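Local coordinates for protein UDP-galactopyranose mutase (Deinococcus radiodurans, PDB 3HDQ) that binds FAD and probably interconverts UDP-galactopyranose and UDP-galactofuranose as a flavin-dependent mutase, at residues A[28-34]-A[250-256]. Numbering follows the deposited sequence.
Sequences KGFDYLI and IPFQHMI
Parallel pairing of two neighbouring strands, 216 residues apart in sequence, in the five-stranded parallel sheet of the FAD-binding domain. Residues 29-34 run in register with 251-256, Phe30 CA lying 4.5 Å from Phe252 CA; the axes of 32-34 and 254-256 cross at -22°. The hydrogen bonds Phe30 N to Pro251 O (2.9 Å), Gln253 N to Phe30 O (2.8 Å), Leu33 N to His254 O (2.8 Å) and Ile256 N to Leu33 O (2.9 Å) zip the backbones together. Both strands turn a corner at the same level, Asp31 (phi/psi -67/-36°) and Gln253 (-88/-35°) leaving extended geometry; a weak bond, His254 N to Asp31 O (2.9 Å), spans the kink. At the N-terminal end Gln253 NE2 bonds Lys28 O (2.8 Å). On one face Leu33 (chi1 t, chi2 p) lays CD2 over the Phe252 ring (chi1 p), 3.7 Å from its centroid, a CH-pi contact, and 3.7 Å from Met255 CE; Leu56 of strand 55-58 flanks Phe30 and Leu33 on this face. On the other, Ile34 CG1 meets Ile256 CB at 4.1 Å against helix 39-50. Ile34 leads into a glycine-rich turn consistent with GxGxxG, and strand order 3-2-1-4-5 marks a Rossmann-type dinucleotide-binding fold.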
loop_
_atom_site.group_PDB
_atom_site.type_symbol
_atom_site.label_atom_id
_atom_site.label_comp_id
_atom_site.label_asym_id
_atom_site.label_seq_id
_atom_site.Cartn_x
_atom_site.Cartn_y
_atom_site.Cartn_z
ATOM N N LYS A 28 -22.022 23.384 -0.976
ATOM C CA LYS A 28 -21.485 23.104 -2.294
ATOM C C LYS A 28 -20.514 21.928 -2.205
ATOM O O LYS A 28 -20.416 21.132 -3.138
ATOM C CB LYS A 28 -20.814 24.334 -2.887
ATOM C CG LYS A 28 -21.731 25.539 -2.963
ATOM C CD LYS A 28 -21.203 26.525 -3.980
ATOM C CE LYS A 28 -19.697 26.359 -4.130
ATOM N NZ LYS A 28 -19.093 27.416 -4.983
ATOM N N GLY A 29 -19.826 21.803 -1.069
ATOM C CA GLY A 29 -18.924 20.685 -0.839
ATOM C C GLY A 29 -17.838 20.594 -1.897
ATOM O O GLY A 29 -17.349 21.618 -2.372
ATOM N N PHE A 30 -17.470 19.374 -2.282
ATOM C CA PHE A 30 -16.400 19.180 -3.271
ATOM C C PHE A 30 -16.764 19.710 -4.653
ATOM O O PHE A 30 -17.917 19.637 -5.078
ATOM C CB PHE A 30 -16.021 17.701 -3.380
ATOM C CG PHE A 30 -15.504 17.115 -2.097
ATOM C CD1 PHE A 30 -16.362 16.457 -1.224
ATOM C CD2 PHE A 30 -14.161 17.237 -1.756
ATOM C CE1 PHE A 30 -15.885 15.916 -0.033
ATOM C CE2 PHE A 30 -13.675 16.704 -0.565
ATOM C CZ PHE A 30 -14.536 16.045 0.301
ATOM N N ASP A 31 -15.776 20.251 -5.352
ATOM C CA ASP A 31 -15.980 20.670 -6.730
ATOM C C ASP A 31 -16.227 19.443 -7.614
ATOM O O ASP A 31 -17.029 19.491 -8.549
ATOM C CB ASP A 31 -14.778 21.481 -7.229
ATOM C CG ASP A 31 -14.544 22.741 -6.410
ATOM O OD1 ASP A 31 -15.333 23.696 -6.564
ATOM O OD2 ASP A 31 -13.576 22.782 -5.615
ATOM N N TYR A 32 -15.541 18.343 -7.307
ATOM C CA TYR A 32 -15.680 17.104 -8.074
ATOM C C TYR A 32 -15.649 15.869 -7.197
ATOM O O TYR A 32 -14.750 15.703 -6.363
ATOM C CB TYR A 32 -14.557 16.964 -9.098
ATOM C CG TYR A 32 -14.569 17.977 -10.198
ATOM C CD1 TYR A 32 -15.181 17.700 -11.410
ATOM C CD2 TYR A 32 -13.939 19.200 -10.045
ATOM C CE1 TYR A 32 -15.182 18.620 -12.435
ATOM C CE2 TYR A 32 -13.930 20.127 -11.063
ATOM C CZ TYR A 32 -14.560 19.837 -12.255
ATOM O OH TYR A 32 -14.561 20.762 -13.282
ATOM N N LEU A 33 -16.636 15.005 -7.392
ATOM C CA LEU A 33 -16.579 13.649 -6.878
ATOM C C LEU A 33 -16.095 12.803 -8.053
ATOM O O LEU A 33 -16.707 12.815 -9.126
ATOM C CB LEU A 33 -17.964 13.191 -6.424
ATOM C CG LEU A 33 -18.229 11.705 -6.193
ATOM C CD1 LEU A 33 -17.290 11.166 -5.147
ATOM C CD2 LEU A 33 -19.681 11.496 -5.758
ATOM N N ILE A 34 -14.979 12.108 -7.869
ATOM C CA ILE A 34 -14.436 11.263 -8.923
ATOM C C ILE A 34 -14.580 9.787 -8.558
ATOM O O ILE A 34 -14.067 9.331 -7.539
ATOM C CB ILE A 34 -12.974 11.603 -9.202
ATOM C CG1 ILE A 34 -12.848 13.073 -9.600
ATOM C CG2 ILE A 34 -12.424 10.737 -10.301
ATOM C CD1 ILE A 34 -11.440 13.447 -10.057
ATOM N N ILE A 250 -22.960 13.257 0.716
ATOM C CA ILE A 250 -21.766 14.071 0.557
ATOM C C ILE A 250 -21.963 15.047 -0.589
ATOM O O ILE A 250 -22.150 14.635 -1.727
ATOM C CB ILE A 250 -20.496 13.236 0.315
ATOM C CG1 ILE A 250 -20.162 12.377 1.531
ATOM C CG2 ILE A 250 -19.320 14.151 0.019
ATOM C CD1 ILE A 250 -18.851 11.630 1.381
ATOM N N PRO A 251 -21.912 16.353 -0.294
ATOM C CA PRO A 251 -22.109 17.385 -1.320
ATOM C C PRO A 251 -20.956 17.483 -2.333
ATOM O O PRO A 251 -19.791 17.601 -1.931
ATOM C CB PRO A 251 -22.213 18.676 -0.504
ATOM C CG PRO A 251 -21.524 18.393 0.765
ATOM C CD PRO A 251 -21.675 16.925 1.041
ATOM N N PHE A 252 -21.297 17.440 -3.625
ATOM C CA PHE A 252 -20.349 17.656 -4.714
ATOM C C PHE A 252 -20.996 18.429 -5.865
ATOM O O PHE A 252 -22.182 18.284 -6.119
ATOM C CB PHE A 252 -19.788 16.322 -5.232
ATOM C CG PHE A 252 -20.836 15.381 -5.773
ATOM C CD1 PHE A 252 -21.124 15.349 -7.129
ATOM C CD2 PHE A 252 -21.524 14.523 -4.926
ATOM C CE1 PHE A 252 -22.085 14.468 -7.638
ATOM C CE2 PHE A 252 -22.486 13.638 -5.418
ATOM C CZ PHE A 252 -22.767 13.610 -6.781
ATOM N N GLN A 253 -20.203 19.234 -6.569
ATOM C CA GLN A 253 -20.701 20.054 -7.669
ATOM C C GLN A 253 -20.700 19.347 -9.029
ATOM O O GLN A 253 -21.577 19.582 -9.861
ATOM C CB GLN A 253 -19.896 21.352 -7.768
ATOM C CG GLN A 253 -20.060 22.254 -6.566
ATOM C CD GLN A 253 -21.518 22.586 -6.310
ATOM O OE1 GLN A 253 -22.129 23.355 -7.060
ATOM N NE2 GLN A 253 -22.090 22.002 -5.252
ATOM N N HIS A 254 -19.702 18.502 -9.264
ATOM C CA HIS A 254 -19.624 17.768 -10.519
ATOM C C HIS A 254 -19.086 16.358 -10.294
ATOM O O HIS A 254 -18.272 16.141 -9.406
ATOM C CB HIS A 254 -18.757 18.513 -11.539
ATOM C CG HIS A 254 -18.917 18.004 -12.938
ATOM N ND1 HIS A 254 -19.797 18.563 -13.838
ATOM C CD2 HIS A 254 -18.329 16.963 -13.579
ATOM C CE1 HIS A 254 -19.734 17.900 -14.981
ATOM N NE2 HIS A 254 -18.856 16.923 -14.845
ATOM N N MET A 255 -19.561 15.404 -11.090
ATOM C CA MET A 255 -19.110 14.021 -10.987
ATOM C C MET A 255 -18.326 13.583 -12.223
ATOM O O MET A 255 -18.704 13.883 -13.365
ATOM C CB MET A 255 -20.278 13.048 -10.743
ATOM C CG MET A 255 -19.820 11.595 -10.708
ATOM S SD MET A 255 -21.077 10.312 -10.517
ATOM C CE MET A 255 -21.497 10.521 -8.790
ATOM N N ILE A 256 -17.220 12.887 -11.974
ATOM C CA ILE A 256 -16.468 12.213 -13.020
ATOM C C ILE A 256 -16.591 10.719 -12.751
ATOM O O ILE A 256 -16.161 10.246 -11.710
ATOM C CB ILE A 256 -14.996 12.683 -13.048
ATOM C CG1 ILE A 256 -14.942 14.161 -13.452
ATOM C CG2 ILE A 256 -14.166 11.847 -14.029
ATOM C CD1 ILE A 256 -13.565 14.708 -13.640
#